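Local coordinates for polyhedrin (Antheraea mylitta cypovirus 4, PDB 5A9C), which probably packs into the crystalline polyhedra, the occlusion bodies that enclose cypovirus particles, here with its base domain deleted, at residues A[44-49]-A[77-82]. Residues are numbered along the deposited sequence; the frame is centred on the assembly and turned at random.
Sequences AQYPSG and RYPMGV
M80 lies across the amide end of Q45, the two side chains crossing at a slant. Its methyl carbon does the touching: M80 CE is 3.6 Å from Q45 NE2 and nearly as close to the amide carbon. Q45 has CG anti to its backbone N (chi1 172°), and its chain stays extended beyond that, whereas M80 bends at chi3 (52°), which brings CE to the amide. Further back, M80 runs past P47 in the opposite sense, with M80 CG 3.9 Å from P47 CD and the sulfur against the backbone of the same proline. Across the chain from the Q45 side chain, Y46 CE1 meets P79 CD at 3.6 Å, and the edge of the tyrosine ring faces Y78 C. The Y46 hydroxyl is hydrogen-bonded to L71 O, tying the ring to the connection between the segments. Strands 38-45 and 81-87 are antiparallel neighbours in the large sheet of the polyhedrin chain, and here the pairing ends. A44 and V82 form a non-hydrogen-bonded pair, their side chains sharing one face, with A44 CB 4.2 Å from V82 CG1. Q45 N donates to G81 O at 3.0 Å in an almost straight bond (179°). The second, more bent bond, 2.7 Å from M80 N to Q45 O, comes one residue before G81, so Q45 faces both, like a classic beta bulge. The chain then turns back through a type I turn, Y46 to G49, into strand 51-58, its other neighbour. At the exposed margin S48 N lies at the R77 guanidinium edge, 3.7 Å from R77 NH1, a proximity only; S48 OG is hydrogen-bonded to E73 OE2.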
# COMPACT_ATOMS: atom_id res chain seq x y z
N ALA A 44 -7.07 9.26 -17.62
CA ALA A 44 -7.28 10.69 -17.39
C ALA A 44 -7.17 11.48 -18.70
O ALA A 44 -6.19 11.32 -19.43
CB ALA A 44 -6.28 11.22 -16.36
N GLN A 45 -8.17 12.30 -18.98
CA GLN A 45 -8.18 13.12 -20.19
C GLN A 45 -7.87 14.58 -19.87
O GLN A 45 -8.49 15.18 -18.99
CB GLN A 45 -9.55 13.04 -20.87
CG GLN A 45 -9.72 14.01 -22.03
CD GLN A 45 -11.16 14.18 -22.46
OE1 GLN A 45 -12.08 13.92 -21.68
NE2 GLN A 45 -11.36 14.61 -23.69
N TYR A 46 -6.92 15.15 -20.61
CA TYR A 46 -6.52 16.54 -20.38
C TYR A 46 -6.91 17.42 -21.57
O TYR A 46 -7.04 16.93 -22.69
CB TYR A 46 -5.01 16.63 -20.12
CG TYR A 46 -4.57 15.78 -18.95
CD1 TYR A 46 -4.64 16.26 -17.65
CD2 TYR A 46 -4.09 14.49 -19.15
CE1 TYR A 46 -4.25 15.48 -16.58
CE2 TYR A 46 -3.69 13.71 -18.09
CZ TYR A 46 -3.77 14.21 -16.81
OH TYR A 46 -3.38 13.43 -15.74
N PRO A 47 -7.11 18.72 -21.31
CA PRO A 47 -7.47 19.70 -22.33
C PRO A 47 -6.49 19.70 -23.50
O PRO A 47 -6.86 20.03 -24.62
CB PRO A 47 -7.38 21.03 -21.57
CG PRO A 47 -7.65 20.67 -20.15
CD PRO A 47 -7.03 19.32 -19.96
N SER A 48 -5.24 19.34 -23.21
CA SER A 48 -4.20 19.30 -24.23
C SER A 48 -4.50 18.27 -25.31
O SER A 48 -3.95 18.32 -26.41
CB SER A 48 -2.85 18.98 -23.58
OG SER A 48 -2.90 17.73 -22.92
N GLY A 49 -5.37 17.32 -24.98
CA GLY A 49 -5.65 16.21 -25.88
C GLY A 49 -4.86 14.98 -25.47
O GLY A 49 -5.08 13.88 -25.98
N ARG A 77 -1.52 20.69 -15.61
CA ARG A 77 -2.95 20.84 -15.80
C ARG A 77 -3.74 19.70 -15.16
O ARG A 77 -3.27 18.56 -15.11
CB ARG A 77 -3.31 20.94 -17.28
CG ARG A 77 -2.96 22.26 -17.94
CD ARG A 77 -3.75 22.43 -19.22
NE ARG A 77 -3.27 23.55 -20.03
CZ ARG A 77 -3.32 23.58 -21.36
NH1 ARG A 77 -3.82 22.55 -22.02
NH2 ARG A 77 -2.86 24.63 -22.02
N TYR A 78 -4.93 20.02 -14.68
CA TYR A 78 -5.83 19.03 -14.12
C TYR A 78 -6.71 18.42 -15.21
O TYR A 78 -7.05 19.10 -16.18
CB TYR A 78 -6.70 19.66 -13.02
CG TYR A 78 -7.47 18.65 -12.21
CD1 TYR A 78 -6.91 18.05 -11.09
CD2 TYR A 78 -8.76 18.29 -12.56
CE1 TYR A 78 -7.61 17.12 -10.35
CE2 TYR A 78 -9.47 17.36 -11.83
CZ TYR A 78 -8.89 16.78 -10.72
OH TYR A 78 -9.60 15.85 -9.99
N PRO A 79 -7.06 17.14 -15.07
CA PRO A 79 -7.88 16.43 -16.07
C PRO A 79 -9.33 16.90 -16.15
O PRO A 79 -9.92 17.31 -15.15
CB PRO A 79 -7.82 14.97 -15.61
CG PRO A 79 -7.52 15.05 -14.15
CD PRO A 79 -6.63 16.24 -13.99
N MET A 80 -9.90 16.84 -17.35
CA MET A 80 -11.31 17.14 -17.57
C MET A 80 -12.20 16.06 -16.96
O MET A 80 -13.35 16.31 -16.60
CB MET A 80 -11.60 17.22 -19.07
CG MET A 80 -10.83 18.30 -19.81
SD MET A 80 -10.67 17.94 -21.57
CE MET A 80 -12.38 17.64 -22.01
N GLY A 81 -11.66 14.85 -16.86
CA GLY A 81 -12.42 13.71 -16.40
C GLY A 81 -11.62 12.45 -16.58
O GLY A 81 -10.49 12.48 -17.06
N VAL A 82 -12.21 11.32 -16.18
CA VAL A 82 -11.57 10.02 -16.34
C VAL A 82 -12.51 9.00 -16.95
O VAL A 82 -13.72 9.06 -16.76
CB VAL A 82 -11.04 9.46 -14.99
CG1 VAL A 82 -9.87 10.28 -14.48
CG2 VAL A 82 -12.16 9.39 -13.95